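Local coordinates for protein sulfhydryl oxidase 1 (Homo sapiens, PDB 3LLK) that catalyses the oxidation of protein thiols to disulfides with its bound flavin, probably passing the electrons on to molecular oxygen as sulfhydryl oxidases of this family do, at residues A176-R181 with V189-S194; V216-R221 with L243-A248. All coordinates share one frame; numbering follows the deposited sequence.

Interaction 1: residues A176-R181 with V189-S194. With FAD (flavin-adenine dinucleotide), chain D.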
loop_
_atom_site.group_PDB
_atom_site.type_symbol
_atom_site.label_atom_id
_atom_site.label_comp_id
_atom_site.label_asym_id
_atom_site.label_seq_id
_atom_site.Cartn_x
_atom_site.Cartn_y
_atom_site.Cartn_z
ATOM N N ALA A 176 -10.200 -13.202 -4.817
ATOM C CA ALA A 176 -11.286 -13.961 -5.442
ATOM C C ALA A 176 -11.967 -14.883 -4.439
ATOM O O ALA A 176 -13.156 -15.190 -4.557
ATOM C CB ALA A 176 -10.747 -14.776 -6.618
ATOM N N ALA A 177 -11.207 -15.331 -3.450
ATOM C CA ALA A 177 -11.755 -16.213 -2.440
ATOM C C ALA A 177 -12.752 -15.480 -1.538
ATOM O O ALA A 177 -13.731 -16.075 -1.079
ATOM C CB ALA A 177 -10.623 -16.810 -1.605
ATOM N N SER A 178 -12.532 -14.188 -1.297
ATOM C CA SER A 178 -13.440 -13.472 -0.413
ATOM C C SER A 178 -13.516 -11.950 -0.500
ATOM O O SER A 178 -14.380 -11.358 0.142
ATOM C CB SER A 178 -13.127 -13.843 1.038
ATOM O OG SER A 178 -11.847 -13.362 1.417
ATOM N N MET A 179 -12.639 -11.303 -1.262
ATOM C CA MET A 179 -12.707 -9.845 -1.324
ATOM C C MET A 179 -14.113 -9.362 -1.672
ATOM O O MET A 179 -14.493 -8.231 -1.353
ATOM C CB MET A 179 -11.709 -9.276 -2.334
ATOM C CG MET A 179 -11.625 -7.755 -2.254
ATOM S SD MET A 179 -10.504 -6.988 -3.422
ATOM C CE MET A 179 -8.949 -7.228 -2.572
ATOM N N HIS A 180 -14.888 -10.234 -2.311
ATOM C CA HIS A 180 -16.256 -9.915 -2.709
ATOM C C HIS A 180 -17.225 -9.877 -1.524
ATOM O O HIS A 180 -18.381 -9.491 -1.681
ATOM C CB HIS A 180 -16.736 -10.930 -3.750
ATOM C CG HIS A 180 -16.697 -12.347 -3.271
ATOM N ND1 HIS A 180 -17.695 -12.900 -2.497
ATOM C CD2 HIS A 180 -15.769 -13.319 -3.438
ATOM C CE1 HIS A 180 -17.384 -14.151 -2.208
ATOM N NE2 HIS A 180 -16.219 -14.431 -2.766
ATOM N N ARG A 181 -16.752 -10.270 -0.342
ATOM C CA ARG A 181 -17.585 -10.267 0.865
ATOM C C ARG A 181 -17.508 -8.914 1.576
ATOM O O ARG A 181 -18.332 -8.603 2.440
ATOM C CB ARG A 181 -17.139 -11.367 1.831
ATOM C CG ARG A 181 -15.821 -11.075 2.532
ATOM C CD ARG A 181 -15.383 -12.228 3.426
ATOM N NE ARG A 181 -14.006 -12.046 3.880
ATOM C CZ ARG A 181 -13.306 -12.963 4.543
ATOM N NH1 ARG A 181 -13.853 -14.136 4.836
ATOM N NH2 ARG A 181 -12.052 -12.710 4.903
ATOM N N VAL A 189 -10.960 -2.455 5.449
ATOM C CA VAL A 189 -9.783 -2.272 6.292
ATOM C C VAL A 189 -9.407 -3.597 6.951
ATOM O O VAL A 189 -8.240 -3.997 6.948
ATOM C CB VAL A 189 -10.034 -1.226 7.402
ATOM C CG1 VAL A 189 -8.966 -1.346 8.493
ATOM C CG2 VAL A 189 -10.011 0.179 6.801
ATOM N N LEU A 190 -10.406 -4.271 7.514
ATOM C CA LEU A 190 -10.191 -5.540 8.195
ATOM C C LEU A 190 -9.825 -6.643 7.220
ATOM O O LEU A 190 -9.070 -7.550 7.556
ATOM C CB LEU A 190 -11.445 -5.941 8.974
ATOM C CG LEU A 190 -11.795 -5.077 10.188
ATOM C CD1 LEU A 190 -13.153 -5.489 10.739
ATOM C CD2 LEU A 190 -10.716 -5.226 11.254
ATOM N N TRP A 191 -10.377 -6.581 6.016
ATOM C CA TRP A 191 -10.082 -7.600 5.016
ATOM C C TRP A 191 -8.603 -7.589 4.648
ATOM O O TRP A 191 -7.971 -8.642 4.537
ATOM C CB TRP A 191 -10.896 -7.387 3.733
ATOM C CG TRP A 191 -10.658 -8.502 2.748
ATOM C CD1 TRP A 191 -11.329 -9.691 2.683
ATOM C CD2 TRP A 191 -9.600 -8.590 1.780
ATOM N NE1 TRP A 191 -10.755 -10.515 1.748
ATOM C CE2 TRP A 191 -9.693 -9.867 1.176
ATOM C CE3 TRP A 191 -8.583 -7.719 1.369
ATOM C CZ2 TRP A 191 -8.808 -10.293 0.182
ATOM C CZ3 TRP A 191 -7.698 -8.143 0.376
ATOM C CH2 TRP A 191 -7.821 -9.423 -0.205
ATOM N N LEU A 192 -8.060 -6.396 4.431
ATOM C CA LEU A 192 -6.653 -6.269 4.050
ATOM C C LEU A 192 -5.764 -6.675 5.217
ATOM O O LEU A 192 -4.730 -7.319 5.036
ATOM C CB LEU A 192 -6.335 -4.828 3.644
ATOM C CG LEU A 192 -4.983 -4.617 2.949
ATOM C CD1 LEU A 192 -4.904 -5.462 1.694
ATOM C CD2 LEU A 192 -4.809 -3.138 2.617
ATOM N N TRP A 193 -6.180 -6.285 6.416
ATOM C CA TRP A 193 -5.444 -6.598 7.628
ATOM C C TRP A 193 -5.308 -8.102 7.829
ATOM O O TRP A 193 -4.197 -8.617 8.005
ATOM C CB TRP A 193 -6.154 -5.979 8.833
ATOM C CG TRP A 193 -5.815 -6.621 10.147
ATOM C CD1 TRP A 193 -4.649 -6.501 10.847
ATOM C CD2 TRP A 193 -6.657 -7.493 10.913
ATOM N NE1 TRP A 193 -4.714 -7.241 12.003
ATOM C CE2 TRP A 193 -5.934 -7.861 12.069
ATOM C CE3 TRP A 193 -7.951 -7.998 10.732
ATOM C CZ2 TRP A 193 -6.463 -8.719 13.047
ATOM C CZ3 TRP A 193 -8.480 -8.852 11.705
ATOM C CH2 TRP A 193 -7.733 -9.203 12.847
ATOM N N SER A 194 -6.435 -8.810 7.807
ATOM C CA SER A 194 -6.400 -10.253 8.010
ATOM C C SER A 194 -5.742 -10.964 6.837
ATOM O O SER A 194 -5.078 -11.978 7.025
ATOM C CB SER A 194 -7.811 -10.809 8.257
ATOM O OG SER A 194 -8.641 -10.644 7.132
HETATM P PA FAD D . 5.600 -6.502 5.689
HETATM O O1A FAD D . 6.038 -5.901 4.399
HETATM O O2A FAD D . 4.810 -7.759 5.775
HETATM O O5B FAD D . 4.841 -5.440 6.559
HETATM C C5B FAD D . 4.962 -4.021 6.440
HETATM C C4B FAD D . 4.692 -3.559 7.848
HETATM O O4B FAD D . 3.252 -3.375 7.913
HETATM C C3B FAD D . 5.245 -4.140 9.168
HETATM O O3B FAD D . 6.573 -3.752 9.518
HETATM C C2B FAD D . 4.170 -3.757 10.081
HETATM O O2B FAD D . 4.303 -2.501 10.671
HETATM C C1B FAD D . 2.882 -3.753 9.243
HETATM N N9A FAD D . 2.066 -4.925 9.193
HETATM C C8A FAD D . 2.350 -6.308 9.350
HETATM N N7A FAD D . 1.342 -7.112 9.279
HETATM C C5A FAD D . 0.288 -6.233 9.072
HETATM C C6A FAD D . -1.091 -6.495 8.956
HETATM N N6A FAD D . -1.620 -7.721 9.060
HETATM N N1A FAD D . -1.979 -5.452 8.777
HETATM C C2A FAD D . -1.596 -4.145 8.774
HETATM N N3A FAD D . -0.224 -3.874 8.891
HETATM C C4A FAD D . 0.679 -4.973 9.037
HETATM N N1 FAD D . 6.556 -12.341 -0.378
HETATM C C2 FAD D . 6.875 -13.670 -0.563
HETATM O O2 FAD D . 8.045 -14.002 -0.310
HETATM N N3 FAD D . 5.768 -14.392 -0.989
HETATM C C4 FAD D . 4.452 -13.926 -1.232
HETATM O O4 FAD D . 3.560 -14.727 -1.668
HETATM C C4X FAD D . 4.238 -12.580 -1.020
HETATM N N5 FAD D . 2.974 -11.986 -1.338
HETATM C C5X FAD D . 2.711 -10.593 -1.258
HETATM C C6 FAD D . 1.464 -10.121 -1.710
HETATM C C7 FAD D . 1.199 -8.726 -1.604
HETATM C C7M FAD D . -0.174 -8.288 -2.115
HETATM C C8 FAD D . 2.161 -7.826 -1.055
HETATM C C8M FAD D . 2.057 -6.331 -0.826
HETATM C C9 FAD D . 3.398 -8.326 -0.651
HETATM C C9A FAD D . 3.777 -9.690 -0.760
HETATM N N10 FAD D . 5.004 -10.443 -0.385
HETATM C C10 FAD D . 5.324 -11.762 -0.576
HETATM C "C1'" FAD D . 5.955 -9.708 0.387
HETATM C "C2'" FAD D . 5.843 -9.734 1.880
HETATM O "O2'" FAD D . 4.452 -9.709 2.288
HETATM C "C3'" FAD D . 6.555 -8.674 2.663
HETATM O "O3'" FAD D . 6.167 -7.386 2.200
HETATM C "C4'" FAD D . 8.063 -8.738 2.839
HETATM O "O4'" FAD D . 8.497 -10.108 3.088
HETATM C "C5'" FAD D . 8.690 -7.810 3.787
HETATM O "O5'" FAD D . 8.219 -8.167 5.089
HETATM P P FAD D . 8.315 -7.267 6.350
HETATM O O1P FAD D . 8.641 -8.221 7.411
HETATM O O2P FAD D . 9.272 -6.140 6.192
HETATM O O3P FAD D . 6.870 -6.621 6.646
#
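W191 reaches from helix 185-203 to S178, M179 and R181, which receive its indole; both segments belong to the Erv1/Alr-type, FAD-binding helical domain. The one hydrogen bond between the segments runs from W191 NE1 to S178 OG, 3.1 Å long and nearly straight, with the oxygen lying in the indole plane. The CB of W191 points toward residues 176-181, and with CG anti to the backbone N (chi1 -176°) the pyrrole N-H arrives at the serine.

The apolar part belongs to M179, lying across one face of the indole. Its CA makes a CH-pi contact 4.1 Å from the centroid of the five-membered ring, and SD sits 5.0 Å from that of the six-membered ring, an oblique Met-aromatic contact. The chain bends at chi3 (-81°), bringing CE to 3.3 Å from W191 CZ3. L151 of helix 150-161 touches both side chains.

Two residues on, W193 points elsewhere, and its backbone O accepts a hydrogen bond from FAD N6A. R181 completes the contact from the exposed side: its guanidinium is steeply turned to the indole plane and meets the ring edge, with NE 3.8 Å from W191 CD1.

Interaction 2: residues V216-R221 with L243-A248. With FAD (flavin-adenine dinucleotide), chain D.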
loop_
_atom_site.group_PDB
_atom_site.type_symbol
_atom_site.label_atom_id
_atom_site.label_comp_id
_atom_site.label_asym_id
_atom_site.label_seq_id
_atom_site.Cartn_x
_atom_site.Cartn_y
_atom_site.Cartn_z
ATOM N N VAL A 216 5.005 -12.054 12.378
ATOM C CA VAL A 216 4.115 -12.358 13.494
ATOM C C VAL A 216 2.696 -11.977 13.092
ATOM O O VAL A 216 2.492 -11.284 12.091
ATOM C CB VAL A 216 4.469 -11.558 14.766
ATOM C CG1 VAL A 216 5.951 -11.696 15.081
ATOM C CG2 VAL A 216 4.076 -10.100 14.588
ATOM N N GLN A 217 1.720 -12.445 13.861
ATOM C CA GLN A 217 0.330 -12.099 13.612
ATOM C C GLN A 217 0.225 -10.696 14.197
ATOM O O GLN A 217 0.256 -10.499 15.419
ATOM C CB GLN A 217 -0.589 -13.098 14.310
ATOM C CG GLN A 217 -0.531 -14.469 13.639
ATOM C CD GLN A 217 -0.952 -14.413 12.175
ATOM O OE1 GLN A 217 -2.143 -14.395 11.857
ATOM N NE2 GLN A 217 0.029 -14.364 11.275
ATOM N N TRP A 218 0.125 -9.730 13.292
ATOM C CA TRP A 218 0.103 -8.305 13.603
ATOM C C TRP A 218 -1.293 -7.718 13.850
ATOM O O TRP A 218 -2.247 -8.057 13.161
ATOM C CB TRP A 218 0.783 -7.582 12.438
ATOM C CG TRP A 218 1.249 -6.203 12.705
ATOM C CD1 TRP A 218 2.504 -5.823 13.074
ATOM C CD2 TRP A 218 0.488 -5.004 12.560
ATOM N NE1 TRP A 218 2.577 -4.455 13.158
ATOM C CE2 TRP A 218 1.352 -3.925 12.848
ATOM C CE3 TRP A 218 -0.843 -4.733 12.210
ATOM C CZ2 TRP A 218 0.930 -2.589 12.796
ATOM C CZ3 TRP A 218 -1.264 -3.401 12.158
ATOM C CH2 TRP A 218 -0.378 -2.349 12.449
ATOM N N PRO A 219 -1.411 -6.773 14.798
ATOM C CA PRO A 219 -0.350 -6.215 15.642
ATOM C C PRO A 219 0.009 -7.103 16.835
ATOM O O PRO A 219 -0.868 -7.733 17.443
ATOM C CB PRO A 219 -0.939 -4.881 16.072
ATOM C CG PRO A 219 -2.405 -5.254 16.294
ATOM C CD PRO A 219 -2.717 -6.148 15.099
ATOM N N PRO A 220 1.307 -7.176 17.184
ATOM C CA PRO A 220 1.696 -8.016 18.324
ATOM C C PRO A 220 1.176 -7.403 19.626
ATOM O O PRO A 220 0.796 -6.232 19.655
ATOM C CB PRO A 220 3.222 -8.032 18.233
ATOM C CG PRO A 220 3.531 -6.663 17.699
ATOM C CD PRO A 220 2.477 -6.487 16.608
ATOM N N ARG A 221 1.160 -8.188 20.697
ATOM C CA ARG A 221 0.659 -7.703 21.985
ATOM C C ARG A 221 1.328 -6.448 22.539
ATOM O O ARG A 221 0.668 -5.613 23.155
ATOM C CB ARG A 221 0.721 -8.824 23.025
ATOM C CG ARG A 221 -0.387 -9.837 22.847
ATOM C CD ARG A 221 -0.171 -11.105 23.657
ATOM N NE ARG A 221 -1.388 -11.914 23.662
ATOM C CZ ARG A 221 -2.476 -11.610 24.366
ATOM N NH1 ARG A 221 -2.501 -10.518 25.128
ATOM N NH2 ARG A 221 -3.543 -12.391 24.307
ATOM N N LEU A 243 -9.977 -2.893 14.866
ATOM C CA LEU A 243 -10.377 -1.859 13.910
ATOM C C LEU A 243 -9.948 -0.479 14.406
ATOM O O LEU A 243 -9.408 0.323 13.643
ATOM C CB LEU A 243 -11.899 -1.882 13.685
ATOM C CG LEU A 243 -12.438 -0.840 12.692
ATOM C CD1 LEU A 243 -11.804 -1.065 11.306
ATOM C CD2 LEU A 243 -13.962 -0.942 12.621
ATOM N N ASN A 244 -10.181 -0.205 15.689
ATOM C CA ASN A 244 -9.808 1.077 16.270
ATOM C C ASN A 244 -8.298 1.257 16.236
ATOM O O ASN A 244 -7.801 2.328 15.894
ATOM C CB ASN A 244 -10.299 1.187 17.717
ATOM C CG ASN A 244 -11.809 1.306 17.814
ATOM O OD1 ASN A 244 -12.427 2.101 17.107
ATOM N ND2 ASN A 244 -12.409 0.519 18.700
ATOM N N PHE A 245 -7.554 0.215 16.593
ATOM C CA PHE A 245 -6.105 0.342 16.562
ATOM C C PHE A 245 -5.664 0.661 15.135
ATOM O O PHE A 245 -4.822 1.528 14.917
ATOM C CB PHE A 245 -5.413 -0.945 17.023
ATOM C CG PHE A 245 -3.929 -0.950 16.760
ATOM C CD1 PHE A 245 -3.060 -0.228 17.571
ATOM C CD2 PHE A 245 -3.410 -1.630 15.658
ATOM C CE1 PHE A 245 -1.690 -0.177 17.289
ATOM C CE2 PHE A 245 -2.054 -1.588 15.368
ATOM C CZ PHE A 245 -1.186 -0.857 16.187
ATOM N N LEU A 246 -6.239 -0.035 14.163
ATOM C CA LEU A 246 -5.865 0.203 12.767
ATOM C C LEU A 246 -6.117 1.669 12.372
ATOM O O LEU A 246 -5.261 2.321 11.765
ATOM C CB LEU A 246 -6.629 -0.763 11.851
ATOM C CG LEU A 246 -6.247 -2.248 11.965
ATOM C CD1 LEU A 246 -7.292 -3.094 11.274
ATOM C CD2 LEU A 246 -4.870 -2.502 11.342
ATOM N N LYS A 247 -7.281 2.195 12.740
ATOM C CA LYS A 247 -7.618 3.581 12.420
ATOM C C LYS A 247 -6.653 4.556 13.090
ATOM O O LYS A 247 -6.337 5.610 12.537
ATOM C CB LYS A 247 -9.058 3.885 12.833
ATOM C CG LYS A 247 -10.112 3.208 11.952
ATOM C CD LYS A 247 -11.528 3.453 12.494
ATOM C CE LYS A 247 -12.605 2.763 11.667
ATOM N NZ LYS A 247 -13.033 3.581 10.501
ATOM N N ALA A 248 -6.172 4.195 14.275
ATOM C CA ALA A 248 -5.223 5.032 15.000
ATOM C C ALA A 248 -3.817 4.907 14.416
ATOM O O ALA A 248 -3.114 5.901 14.246
ATOM C CB ALA A 248 -5.199 4.637 16.480
HETATM P PA FAD D . 5.600 -6.502 5.689
HETATM O O1A FAD D . 6.038 -5.901 4.399
HETATM O O2A FAD D . 4.810 -7.759 5.775
HETATM O O5B FAD D . 4.841 -5.440 6.559
HETATM C C5B FAD D . 4.962 -4.021 6.440
HETATM C C4B FAD D . 4.692 -3.559 7.848
HETATM O O4B FAD D . 3.252 -3.375 7.913
HETATM C C3B FAD D . 5.245 -4.140 9.168
HETATM O O3B FAD D . 6.573 -3.752 9.518
HETATM C C2B FAD D . 4.170 -3.757 10.081
HETATM O O2B FAD D . 4.303 -2.501 10.671
HETATM C C1B FAD D . 2.882 -3.753 9.243
HETATM N N9A FAD D . 2.066 -4.925 9.193
HETATM C C8A FAD D . 2.350 -6.308 9.350
HETATM N N7A FAD D . 1.342 -7.112 9.279
HETATM C C5A FAD D . 0.288 -6.233 9.072
HETATM C C6A FAD D . -1.091 -6.495 8.956
HETATM N N6A FAD D . -1.620 -7.721 9.060
HETATM N N1A FAD D . -1.979 -5.452 8.777
HETATM C C2A FAD D . -1.596 -4.145 8.774
HETATM N N3A FAD D . -0.224 -3.874 8.891
HETATM C C4A FAD D . 0.679 -4.973 9.037
HETATM N N1 FAD D . 6.556 -12.341 -0.378
HETATM C C2 FAD D . 6.875 -13.670 -0.563
HETATM O O2 FAD D . 8.045 -14.002 -0.310
HETATM N N3 FAD D . 5.768 -14.392 -0.989
HETATM C C4 FAD D . 4.452 -13.926 -1.232
HETATM O O4 FAD D . 3.560 -14.727 -1.668
HETATM C C4X FAD D . 4.238 -12.580 -1.020
HETATM N N5 FAD D . 2.974 -11.986 -1.338
HETATM C C5X FAD D . 2.711 -10.593 -1.258
HETATM C C6 FAD D . 1.464 -10.121 -1.710
HETATM C C7 FAD D . 1.199 -8.726 -1.604
HETATM C C7M FAD D . -0.174 -8.288 -2.115
HETATM C C8 FAD D . 2.161 -7.826 -1.055
HETATM C C8M FAD D . 2.057 -6.331 -0.826
HETATM C C9 FAD D . 3.398 -8.326 -0.651
HETATM C C9A FAD D . 3.777 -9.690 -0.760
HETATM N N10 FAD D . 5.004 -10.443 -0.385
HETATM C C10 FAD D . 5.324 -11.762 -0.576
HETATM C "C1'" FAD D . 5.955 -9.708 0.387
HETATM C "C2'" FAD D . 5.843 -9.734 1.880
HETATM O "O2'" FAD D . 4.452 -9.709 2.288
HETATM C "C3'" FAD D . 6.555 -8.674 2.663
HETATM O "O3'" FAD D . 6.167 -7.386 2.200
HETATM C "C4'" FAD D . 8.063 -8.738 2.839
HETATM O "O4'" FAD D . 8.497 -10.108 3.088
HETATM C "C5'" FAD D . 8.690 -7.810 3.787
HETATM O "O5'" FAD D . 8.219 -8.167 5.089
HETATM P P FAD D . 8.315 -7.267 6.350
HETATM O O1P FAD D . 8.641 -8.221 7.411
HETATM O O2P FAD D . 9.272 -6.140 6.192
HETATM O O3P FAD D . 6.870 -6.621 6.646
#
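This is a buried, apolar contact between the loop that follows helix 185-203 and the flank of helix 239-249, made beside the adenine of FAD. W218 and P219 come from the loop, F245 and L246 from the helix. F245 CE2 touches both loop residues from one side, where they adjoin, 3.5 Å from W218 CH2 and likewise 3.5 Å from P219 CB. The tryptophan and phenylalanine rings meet obliquely, their planes 57° apart. L246 arrives at the indole edge, with CD2 in the ring plane and 3.8 Å from W218 CZ3.

The peptide bond before P219 is cis, and the proline folds back over its neighbour: P219 CB sits above the centre of the indole. The adenine lies against the opposite face, with FAD C4A offset toward the rim and W218 CE3 3.5 Å from FAD N3A. The indole is thus layered between proline and cofactor, forming one wall of the adenine pocket in this flavin-binding helical domain of the Erv1/Alr family. W218 CG is anti to the backbone N (chi1 -162°), which carries the indole over the adenine, and chi2 (96°) turns its face to it.

H249, a turn further along the helix, meets W218 edge-to-face and also touches the F245 ring. On the loop side F245 packs on L223 and on C227 of the C224-C227 disulfide. The loop backbone is held as well, since W218 O accepts a hydrogen bond from N197 ND2.

Helix 185-203 ties the two contacts together. In interaction 1 it packs against helix 165-179; W193, on the same segment, donates from NE1 to W218 O of interaction 2, 2.8 Å away, while V189 CG1 touches L246 CD1 of helix 239-249. Interaction 1 is partly buried, with the exposed R181 at its edge and an indole N-H satisfied by a serine; interaction 2 is mostly buried, three of its four touching residues being so, and wholly apolar between its segments. Both reach the adenine end of FAD but differently: interaction 1 through a backbone carbonyl that accepts from the amino group, interaction 2 through an aromatic face laid against the ring.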